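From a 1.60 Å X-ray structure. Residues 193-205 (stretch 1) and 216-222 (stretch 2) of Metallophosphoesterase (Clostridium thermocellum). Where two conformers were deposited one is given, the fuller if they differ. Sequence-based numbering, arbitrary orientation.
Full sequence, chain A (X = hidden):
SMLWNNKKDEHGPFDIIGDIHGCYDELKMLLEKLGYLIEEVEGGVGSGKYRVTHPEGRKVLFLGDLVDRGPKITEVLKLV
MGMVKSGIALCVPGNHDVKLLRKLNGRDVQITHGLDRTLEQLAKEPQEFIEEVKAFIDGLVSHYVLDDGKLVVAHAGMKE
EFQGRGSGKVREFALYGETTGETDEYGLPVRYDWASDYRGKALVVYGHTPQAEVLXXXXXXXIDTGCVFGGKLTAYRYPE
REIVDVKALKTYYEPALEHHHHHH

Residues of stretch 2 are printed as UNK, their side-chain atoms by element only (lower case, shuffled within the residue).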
# COMPACT_ATOMS: atom_id res chain seq x y z
N ASP A 193 -17.23 -8.41 -5.26
CA ASP A 193 -17.30 -6.94 -5.18
C ASP A 193 -17.85 -6.57 -3.81
O ASP A 193 -19.05 -6.28 -3.66
CB ASP A 193 -18.27 -6.45 -6.22
CG ASP A 193 -18.41 -4.94 -6.23
OD1 ASP A 193 -17.84 -4.25 -5.34
OD2 ASP A 193 -19.10 -4.47 -7.13
N TRP A 194 -16.99 -6.63 -2.81
CA TRP A 194 -17.41 -6.44 -1.44
C TRP A 194 -17.86 -5.00 -1.21
O TRP A 194 -18.72 -4.72 -0.35
CB TRP A 194 -16.25 -6.81 -0.53
CG TRP A 194 -15.12 -5.80 -0.59
CD1 TRP A 194 -14.06 -5.81 -1.45
CD2 TRP A 194 -14.98 -4.60 0.20
NE1 TRP A 194 -13.28 -4.72 -1.25
CE2 TRP A 194 -13.80 -3.96 -0.24
CE3 TRP A 194 -15.73 -4.02 1.22
CZ2 TRP A 194 -13.35 -2.73 0.29
CZ3 TRP A 194 -15.28 -2.78 1.76
CH2 TRP A 194 -14.09 -2.17 1.31
N ALA A 195 -17.27 -4.07 -1.96
CA ALA A 195 -17.58 -2.66 -1.68
C ALA A 195 -19.04 -2.33 -2.01
O ALA A 195 -19.68 -1.51 -1.34
CB ALA A 195 -16.61 -1.73 -2.43
N SER A 196 -19.59 -2.98 -3.02
CA SER A 196 -21.01 -2.78 -3.32
C SER A 196 -21.94 -3.20 -2.20
O SER A 196 -22.99 -2.57 -2.00
CB SER A 196 -21.41 -3.43 -4.63
OG SER A 196 -20.84 -2.68 -5.68
N ASP A 197 -21.56 -4.23 -1.46
CA ASP A 197 -22.42 -4.73 -0.41
C ASP A 197 -22.08 -4.12 0.94
O ASP A 197 -22.68 -4.49 1.94
CB ASP A 197 -22.27 -6.25 -0.30
CG ASP A 197 -22.88 -6.98 -1.49
OD1 ASP A 197 -23.75 -6.41 -2.18
OD2 ASP A 197 -22.46 -8.15 -1.72
N TYR A 198 -21.10 -3.21 0.97
CA TYR A 198 -20.63 -2.63 2.22
C TYR A 198 -21.60 -1.59 2.82
O TYR A 198 -22.05 -0.65 2.15
CB TYR A 198 -19.23 -2.01 2.03
CG TYR A 198 -18.60 -1.48 3.29
CD1 TYR A 198 -18.03 -2.34 4.21
CD2 TYR A 198 -18.58 -0.11 3.57
CE1 TYR A 198 -17.45 -1.88 5.39
CE2 TYR A 198 -17.98 0.37 4.72
CZ TYR A 198 -17.41 -0.51 5.63
OH TYR A 198 -16.82 -0.08 6.81
N ARG A 199 -21.90 -1.79 4.10
CA ARG A 199 -22.81 -0.91 4.83
C ARG A 199 -22.21 -0.61 6.20
O ARG A 199 -22.92 -0.29 7.15
CB ARG A 199 -24.19 -1.58 4.97
CG ARG A 199 -24.90 -1.89 3.66
CD ARG A 199 -25.07 -0.62 2.83
NE ARG A 199 -25.84 -0.83 1.60
CZ ARG A 199 -25.35 -1.27 0.44
NH1 ARG A 199 -24.07 -1.59 0.32
NH2 ARG A 199 -26.16 -1.41 -0.60
N GLY A 200 -20.90 -0.70 6.31
CA GLY A 200 -20.23 -0.54 7.58
C GLY A 200 -20.08 0.93 7.96
O GLY A 200 -20.18 1.84 7.12
N LYS A 201 -19.83 1.16 9.25
CA LYS A 201 -19.71 2.50 9.79
C LYS A 201 -18.42 3.18 9.35
O LYS A 201 -18.43 4.37 9.04
CB LYS A 201 -19.77 2.44 11.32
CG LYS A 201 -19.08 3.61 12.03
CD LYS A 201 -18.83 3.29 13.50
CE LYS A 201 -17.96 4.35 14.17
NZ LYS A 201 -17.40 3.80 15.44
N ALA A 202 -17.32 2.44 9.35
CA ALA A 202 -16.00 3.03 9.05
C ALA A 202 -15.87 3.33 7.58
O ALA A 202 -16.27 2.53 6.72
CB ALA A 202 -14.91 2.14 9.45
N LEU A 203 -15.28 4.47 7.28
CA LEU A 203 -14.85 4.73 5.92
C LEU A 203 -13.66 3.81 5.62
O LEU A 203 -12.71 3.78 6.41
CB LEU A 203 -14.37 6.17 5.86
CG LEU A 203 -13.58 6.60 4.62
CD1 LEU A 203 -14.46 6.57 3.40
CD2 LEU A 203 -13.02 8.02 4.84
N VAL A 204 -13.70 3.06 4.51
CA VAL A 204 -12.58 2.17 4.19
C VAL A 204 -11.84 2.76 3.02
O VAL A 204 -12.40 2.90 1.94
CB VAL A 204 -13.05 0.74 3.78
CG1 VAL A 204 -11.85 -0.18 3.58
CG2 VAL A 204 -14.04 0.20 4.83
N VAL A 205 -10.56 3.09 3.24
CA VAL A 205 -9.71 3.59 2.15
C VAL A 205 -8.76 2.44 1.81
O VAL A 205 -8.08 1.90 2.69
CB VAL A 205 -8.96 4.82 2.61
CG1 VAL A 205 -8.12 5.39 1.48
CG2 VAL A 205 -9.94 5.89 3.14
N UNK A 216 -15.20 5.65 -5.51
CA UNK A 216 -15.93 5.83 -4.26
C UNK A 216 -17.23 5.04 -4.36
O UNK A 216 -18.01 5.27 -5.25
c UNK A 216 -15.15 8.27 -4.20
c UNK A 216 -14.83 10.77 -4.50
c UNK A 216 -16.28 7.29 -4.00
c UNK A 216 -15.52 9.69 -3.70
n UNK A 216 -13.81 11.54 -3.74
N UNK A 217 -17.45 4.12 -3.43
CA UNK A 217 -18.63 3.26 -3.45
C UNK A 217 -19.06 3.04 -1.99
O UNK A 217 -18.33 2.41 -1.24
c UNK A 217 -19.48 0.92 -3.96
c UNK A 217 -17.84 2.00 -5.52
c UNK A 217 -18.31 1.87 -4.07
N UNK A 218 -20.26 3.53 -1.66
CA UNK A 218 -20.74 3.52 -0.29
C UNK A 218 -19.65 4.17 0.53
O UNK A 218 -18.97 5.06 0.05
c UNK A 218 -22.08 1.40 -0.70
n UNK A 218 -21.75 0.21 -1.19
c UNK A 218 -21.03 2.09 0.17
o UNK A 218 -23.15 1.94 -0.94
N UNK A 219 -19.43 3.69 1.75
CA UNK A 219 -18.44 4.32 2.59
C UNK A 219 -17.06 3.76 2.27
O UNK A 219 -16.35 3.36 3.19
n UNK A 219 -18.24 4.82 6.29
c UNK A 219 -18.77 4.03 4.06
o UNK A 219 -17.93 6.22 4.58
c UNK A 219 -18.26 5.12 5.00
N UNK A 220 -16.67 3.70 0.99
CA UNK A 220 -15.37 3.11 0.66
C UNK A 220 -14.76 3.86 -0.47
O UNK A 220 -15.48 4.39 -1.29
c UNK A 220 -16.32 0.75 1.18
c UNK A 220 -15.42 1.57 0.23
o UNK A 220 -15.92 1.43 -1.10
N UNK A 221 -13.44 3.82 -0.59
CA UNK A 221 -12.82 4.46 -1.77
C UNK A 221 -11.52 3.76 -2.13
O UNK A 221 -10.66 3.55 -1.27
c UNK A 221 -11.92 8.14 -2.72
c UNK A 221 -12.56 5.97 -1.53
c UNK A 221 -11.94 6.62 -2.79
c UNK A 221 -11.74 6.26 -0.27
N UNK A 222 -11.39 3.40 -3.39
CA UNK A 222 -10.19 2.74 -3.87
C UNK A 222 -9.33 3.85 -4.47
O UNK A 222 -9.76 4.54 -5.41
n UNK A 222 -9.67 -0.03 -6.38
o UNK A 222 -8.25 1.43 -5.41
c UNK A 222 -10.59 1.74 -4.95
c UNK A 222 -9.39 1.03 -5.59
O HOH W 1 -21.37 2.14 3.72

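Position 216 carries four carbons in an unbranched row that ends in a nitrogen, the pattern of lysine. No atom of this side chain comes near stretch 1, and the residue is exposed, as suits a long charged chain. It is Lys216.

Position 217 has three side-chain carbons, one of them bearing the other two: a fork at CB without a heteroatom, hence valine. One branch lies over the turn that runs from Ala195 to Tyr198. Val217 CG1 packs against Ala195 CB at 4.2 Å and also rests 3.6 Å from Ala195 O, a close fit that a short branched side chain can make.

At position 218 there are two carbons, the second carrying one oxygen and one nitrogen. This is a primary amide on a one-carbon stem, so asparagine. The amide reaches the carbonyls of the turn: Asn218 ND2 donates to Ala195 O at 2.7 Å and, more weakly, to Ser196 O at 3.1 Å. Meanwhile Asn218 OD1 lies over one face of the Arg199 guanidinium, whose NH1 is itself held by Ser196 O at 2.7 Å and by Tyr198 O at 2.9 Å. The positive phi of Asn218, 53°, is a conformation that asparagine tolerates better than most residues.

Position 219 repeats the same composition, two carbons with a terminal oxygen and nitrogen, and is again asparagine. Asn219 has the largest area covered by stretch 1. Its CA-to-CB bond points toward stretch 1, and the amide ends beside the loop preceding the strand. A short polar side chain fits here: Asn219 CB packs 3.8 Å from Tyr198 CE2, and the amide sits among polar backbone atoms, yet forms no hydrogen bond with them, Asn219 ND2 lying 2.8 Å from Lys201 O at a poor angle. The firm link is made by the main chain, where Val204 N donates to Asn219 O at 3.0 Å. A water also joins the stretches, donating to Tyr198 O and accepting from Asn219 N.

Position 220 shows one carbon bearing an oxygen and a carbon, which is threonine. Both branches find uses. Thr220 OG1 donates to Val217 O at 2.6 Å, satisfying the hydroxyl in a buried setting, while Thr220 CG2 meets two aromatic rings, 3.4 Å from Tyr198 CD2 and 3.7 Å from Trp194 CH2.

Position 221 has four carbons, forked at the first, with one arm two carbons long: isoleucine. Its shorter arm packs on the face of the sheet shared with Val205, Ile221 CG2 lying 3.9 Å from Val205 CG2, and a beta-branched apolar residue suits a buried strand.

Position 222 has two carbons, the second with an oxygen and a nitrogen, and makes no contact with stretch 1. This buried asparagine, Asn222, has its amide hydrogen-bonded elsewhere in the structure, as suits a buried polar group.

The contact thus has two parts. A parallel ladder pairs Val204 with Thr220 and Val205 with Ile221; Val204 N bonds Asn219 O, and Ile221 N donates to Val204 O at 2.9 Å, flanking Thr220. Before the ladder, Val217 and Asn218 engage the turn, and Asn219 fills the space beside the loop between.

Stretch 2, residues 216-222: KVNNTIN
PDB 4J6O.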